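Local coordinates for protein probable glucarate dehydratase (Mycobacterium smegmatis str. MC2 155, PDB 3VDG) that probably dehydrates D-glucarate, as a metal-dependent member of the enolase superfamily whose active site lies at the mouth of a beta/alpha-barrel, at residues L268-P271 and G277-E280; D244-W249 and T291-V296. All coordinates share one frame; numbering follows the deposited sequence.

Contact 1: L268-P271 and G277-E280. With NA (sodium ion), chain C.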
loop_
_atom_site.group_PDB
_atom_site.type_symbol
_atom_site.label_atom_id
_atom_site.label_comp_id
_atom_site.label_asym_id
_atom_site.label_seq_id
_atom_site.Cartn_x
_atom_site.Cartn_y
_atom_site.Cartn_z
ATOM N N LEU A 268 -5.677 -23.768 -8.730
ATOM C CA LEU A 268 -6.815 -24.455 -8.112
ATOM C C LEU A 268 -7.282 -23.637 -6.908
ATOM O O LEU A 268 -6.490 -23.410 -5.996
ATOM C CB LEU A 268 -6.356 -25.845 -7.640
ATOM C CG LEU A 268 -7.371 -26.709 -6.898
ATOM C CD1 LEU A 268 -8.510 -27.051 -7.851
ATOM C CD2 LEU A 268 -6.684 -27.986 -6.413
ATOM N N GLU A 269 -8.531 -23.156 -6.903
ATOM C CA GLU A 269 -8.951 -22.225 -5.846
ATOM C C GLU A 269 -9.665 -22.976 -4.743
ATOM O O GLU A 269 -10.561 -23.764 -5.031
ATOM C CB GLU A 269 -9.960 -21.160 -6.334
ATOM C CG GLU A 269 -9.750 -20.584 -7.714
ATOM C CD GLU A 269 -10.811 -19.543 -8.059
ATOM O OE1 GLU A 269 -11.040 -19.299 -9.268
ATOM O OE2 GLU A 269 -11.432 -18.980 -7.119
ATOM N N ASP A 270 -9.305 -22.686 -3.494
ATOM C CA ASP A 270 -10.032 -23.205 -2.324
ATOM C C ASP A 270 -10.517 -24.634 -2.496
ATOM O O ASP A 270 -11.725 -24.903 -2.425
ATOM C CB ASP A 270 -11.227 -22.289 -1.989
ATOM C CG ASP A 270 -10.771 -20.927 -1.513
ATOM O OD1 ASP A 270 -9.937 -20.911 -0.584
ATOM O OD2 ASP A 270 -11.204 -19.893 -2.089
ATOM N N PRO A 271 -9.585 -25.569 -2.723
ATOM C CA PRO A 271 -10.034 -26.961 -2.778
ATOM C C PRO A 271 -10.611 -27.475 -1.447
ATOM O O PRO A 271 -11.520 -28.293 -1.455
ATOM C CB PRO A 271 -8.745 -27.735 -3.135
ATOM C CG PRO A 271 -7.613 -26.820 -2.737
ATOM C CD PRO A 271 -8.141 -25.425 -2.990
ATOM N N GLY A 277 -5.474 -27.181 6.266
ATOM C CA GLY A 277 -5.801 -28.070 5.149
ATOM C C GLY A 277 -5.253 -27.554 3.814
ATOM O O GLY A 277 -4.667 -28.312 3.020
ATOM N N MET A 278 -5.407 -26.263 3.555
ATOM C CA MET A 278 -4.860 -25.699 2.304
ATOM C C MET A 278 -3.341 -25.894 2.226
ATOM O O MET A 278 -2.800 -26.205 1.164
ATOM C CB MET A 278 -5.214 -24.208 2.166
ATOM C CG MET A 278 -6.697 -23.953 1.905
ATOM S SD MET A 278 -7.191 -24.272 0.200
ATOM C CE MET A 278 -6.435 -22.847 -0.606
ATOM N N ALA A 279 -2.657 -25.665 3.340
ATOM C CA ALA A 279 -1.200 -25.825 3.384
ATOM C C ALA A 279 -0.829 -27.277 3.081
ATOM O O ALA A 279 0.111 -27.533 2.336
ATOM C CB ALA A 279 -0.657 -25.399 4.743
ATOM N N GLU A 280 -1.588 -28.216 3.654
ATOM C CA GLU A 280 -1.405 -29.651 3.378
ATOM C C GLU A 280 -1.548 -29.929 1.891
ATOM O O GLU A 280 -0.725 -30.621 1.311
ATOM C CB GLU A 280 -2.435 -30.485 4.150
ATOM C CG GLU A 280 -2.107 -31.964 4.252
ATOM C CD GLU A 280 -0.911 -32.221 5.151
ATOM O OE1 GLU A 280 -0.289 -33.298 5.036
ATOM O OE2 GLU A 280 -0.587 -31.336 5.972
HETATM NA NA NA C . -13.096 -18.506 -5.744
HETATM O O HOH W 1 -13.440 -19.807 -3.799
HETATM O O HOH W 2 -15.012 -17.421 -6.385
#
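M278 reaches from helix 275-284 to the turn that follows strand 267-269, laying its thioether against P271 and the backbone of D270. Strand, helix and the next strand, 289-291, form one beta-alpha-beta unit of the barrel found in the enolase superfamily, and the contact ties the helix to the C-terminal end of its own strand. The tight part is small and apolar. M278 SD sits 3.5 Å from P271 CD and 3.9 Å from P271 CG, the methionine chain running across the pyrrolidine at about a right angle. M278 is folded rather than extended: chi2 of -77° and chi3 of -73° turn CE back past the sulfur, so the methyl lies 3.9 Å from P271 CD. L289 of strand 289-291 packs on both M278 and P271, and W249 touches the proline as well, which buries this patch.

The looser part lies along D270, where M278 SD is 3.9 Å from D270 CA, and M278 CE comes only to 4.0 Å from D270 OD1. That carboxylate is engaged elsewhere: OD1 is hydrogen-bonded to T291 OG1, and OD2 accepts from N292 N. D270 has positive phi and psi, a left-handed helical backbone conformation where the strand gives way to the turn. Farther out, E280 is exposed and poorly ordered, in contrast to the buried methionine two residues before it. Facing the active site instead, E269 stretches its chain straight beyond CG (chi2 -180°), carrying E269 OE2 to 2.2 Å from the sodium ion, while K214 forms a salt bridge with E269 OE1. D270 braces the same site from the second shell: water 1, a ligand of the sodium ion, donates a 2.8 Å hydrogen bond to D270 OD2.

Contact 2: D244-W249 and T291-V296. With NA (sodium ion), chain C; FMT (formic acid), chain B.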
loop_
_atom_site.group_PDB
_atom_site.type_symbol
_atom_site.label_atom_id
_atom_site.label_comp_id
_atom_site.label_asym_id
_atom_site.label_seq_id
_atom_site.Cartn_x
_atom_site.Cartn_y
_atom_site.Cartn_z
ATOM N N ASP A 244 -12.778 -24.161 -9.003
ATOM C CA ASP A 244 -13.048 -23.620 -7.677
ATOM C C ASP A 244 -14.234 -24.333 -7.050
ATOM O O ASP A 244 -15.384 -24.038 -7.378
ATOM C CB ASP A 244 -13.360 -22.130 -7.815
ATOM C CG ASP A 244 -13.841 -21.503 -6.514
ATOM O OD1 ASP A 244 -13.668 -22.099 -5.418
ATOM O OD2 ASP A 244 -14.390 -20.391 -6.594
ATOM N N PRO A 245 -13.970 -25.306 -6.175
ATOM C CA PRO A 245 -15.101 -26.014 -5.574
ATOM C C PRO A 245 -15.517 -25.415 -4.226
ATOM O O PRO A 245 -16.224 -26.083 -3.466
ATOM C CB PRO A 245 -14.525 -27.413 -5.332
ATOM C CG PRO A 245 -13.098 -27.120 -4.967
ATOM C CD PRO A 245 -12.684 -25.948 -5.841
ATOM N N ASN A 246 -15.070 -24.194 -3.916
ATOM C CA ASN A 246 -15.475 -23.542 -2.653
ATOM C C ASN A 246 -15.300 -24.462 -1.437
ATOM O O ASN A 246 -16.206 -24.597 -0.619
ATOM C CB ASN A 246 -16.935 -23.058 -2.738
ATOM C CG ASN A 246 -17.092 -21.785 -3.578
ATOM O OD1 ASN A 246 -17.764 -21.780 -4.619
ATOM N ND2 ASN A 246 -16.473 -20.698 -3.124
ATOM N N ALA A 247 -14.132 -25.090 -1.326
ATOM C CA ALA A 247 -13.775 -25.903 -0.157
ATOM C C ALA A 247 -14.634 -27.152 0.011
ATOM O O ALA A 247 -14.803 -27.652 1.135
ATOM C CB ALA A 247 -13.813 -25.068 1.127
ATOM N N ALA A 248 -15.145 -27.691 -1.087
ATOM C CA ALA A 248 -16.012 -28.888 -0.994
ATOM C C ALA A 248 -15.269 -30.200 -0.756
ATOM O O ALA A 248 -15.917 -31.240 -0.637
ATOM C CB ALA A 248 -16.894 -29.014 -2.229
ATOM N N TRP A 249 -13.931 -30.171 -0.730
ATOM C CA TRP A 249 -13.147 -31.420 -0.640
ATOM C C TRP A 249 -12.305 -31.514 0.589
ATOM O O TRP A 249 -11.875 -30.500 1.138
ATOM C CB TRP A 249 -12.212 -31.587 -1.828
ATOM C CG TRP A 249 -12.866 -31.415 -3.164
ATOM C CD1 TRP A 249 -14.153 -31.791 -3.548
ATOM C CD2 TRP A 249 -12.253 -30.850 -4.364
ATOM N NE1 TRP A 249 -14.385 -31.461 -4.864
ATOM C CE2 TRP A 249 -13.270 -30.906 -5.412
ATOM C CE3 TRP A 249 -11.001 -30.312 -4.660
ATOM C CZ2 TRP A 249 -13.026 -30.436 -6.693
ATOM C CZ3 TRP A 249 -10.772 -29.835 -5.959
ATOM C CH2 TRP A 249 -11.757 -29.887 -6.939
ATOM N N THR A 291 -6.983 -18.488 -3.228
ATOM C CA THR A 291 -8.087 -18.421 -2.295
ATOM C C THR A 291 -8.846 -17.093 -2.343
ATOM O O THR A 291 -8.262 -16.042 -2.612
ATOM C CB THR A 291 -7.605 -18.613 -0.859
ATOM O OG1 THR A 291 -8.754 -18.714 0.000
ATOM C CG2 THR A 291 -6.781 -17.408 -0.427
ATOM N N ASN A 292 -10.152 -17.165 -2.087
ATOM C CA ASN A 292 -10.919 -16.025 -1.589
ATOM C C ASN A 292 -11.798 -16.477 -0.442
ATOM O O ASN A 292 -12.919 -15.994 -0.284
ATOM C CB ASN A 292 -11.814 -15.430 -2.665
ATOM C CG ASN A 292 -12.670 -16.479 -3.352
ATOM O OD1 ASN A 292 -12.426 -16.820 -4.505
ATOM N ND2 ASN A 292 -13.674 -16.995 -2.649
ATOM N N MET A 293 -11.314 -17.430 0.339
ATOM C CA MET A 293 -12.091 -17.908 1.462
ATOM C C MET A 293 -11.266 -17.921 2.724
ATOM O O MET A 293 -11.746 -17.522 3.762
ATOM C CB MET A 293 -12.682 -19.300 1.190
ATOM C CG MET A 293 -13.779 -19.300 0.145
ATOM S SD MET A 293 -14.369 -20.980 -0.213
ATOM C CE MET A 293 -15.397 -21.239 1.232
ATOM N N CYS A 294 -10.016 -18.362 2.654
ATOM C CA CYS A 294 -9.229 -18.396 3.891
ATOM C C CYS A 294 -8.317 -17.182 4.048
ATOM O O CYS A 294 -7.687 -17.017 5.088
ATOM C CB CYS A 294 -8.466 -19.725 4.052
ATOM S SG CYS A 294 -7.299 -20.069 2.730
ATOM N N VAL A 295 -8.255 -16.334 3.020
ATOM C CA VAL A 295 -7.610 -15.019 3.131
ATOM C C VAL A 295 -8.546 -13.944 2.536
ATOM O O VAL A 295 -8.561 -13.727 1.314
ATOM C CB VAL A 295 -6.249 -14.968 2.390
ATOM C CG1 VAL A 295 -5.593 -13.600 2.585
ATOM C CG2 VAL A 295 -5.307 -16.045 2.909
ATOM N N VAL A 296 -9.316 -13.287 3.398
ATOM C CA VAL A 296 -10.318 -12.310 2.973
ATOM C C VAL A 296 -10.219 -11.023 3.793
ATOM O O VAL A 296 -11.059 -10.112 3.662
ATOM C CB VAL A 296 -11.765 -12.883 3.059
ATOM C CG1 VAL A 296 -11.956 -14.025 2.062
ATOM C CG2 VAL A 296 -12.082 -13.343 4.473
HETATM NA NA NA C . -13.096 -18.506 -5.744
HETATM C C FMT B . -17.540 -17.592 -4.341
HETATM O O1 FMT B . -16.421 -18.085 -4.437
HETATM O O2 FMT B . -17.691 -16.345 -3.880
HETATM O O HOH W 1 -13.440 -19.807 -3.799
HETATM O O HOH W 2 -15.012 -17.421 -6.385
#
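M293 overlaps N246 and A247, its SD 3.7 Å from N246 CA and its methyl CE 4.1 Å from A247 CB. The sulfur also takes a weak but nearly straight hydrogen bond from N246 ND2 (3.6 Å, 174°). The same amide nitrogen gives a firmer bond to formate O1 at 2.9 Å, so one NH2 group serves both the sulfur and the ligand, while K216 holds N246 OD1. These segments are loops at the C-terminal ends of strands 241-244 and 289-291, where a beta/alpha-barrel carries its active site. P245 to A248 form a type I' turn, entered through an Asx turn in which N246 N meets D244 OD1 from above the carboxylate plane. In 291-296, T291 OG1 accepts from the backbone N of both M293 and C294, an ST turn and ST motif that shape the start of the loop. Between the loops sits the sodium ion, bound by D244 OD2 at 2.4 Å and N292 OD1 at 2.2 Å. N292 CG lies between its backbone N and carbonyl carbon (chi1 51°), which swings the amide to the metal; its ND2 makes a weak bond to water 1.

Contacts 1 and 2 lie about 7 Å apart, centre to centre, and meet at one sodium site: 268-271 supplies E269, 244-249 supplies D244 and 291-296 supplies N292, with waters 1 and 2 completing the shell. In enolase superfamily members this position usually holds the essential magnesium. D270 joins all three strand ends, its backbone O 2.7 Å from A247 N and its OD1 2.6 Å from T291 OG1, both probable hydrogen bonds. Packing adds to these, with D270 OD2 3.5 Å from M293 CG. M278 and M293 approach D270 from the helix and from the pocket loop, respectively, while the bound formate marks the probable substrate pocket beside the metal.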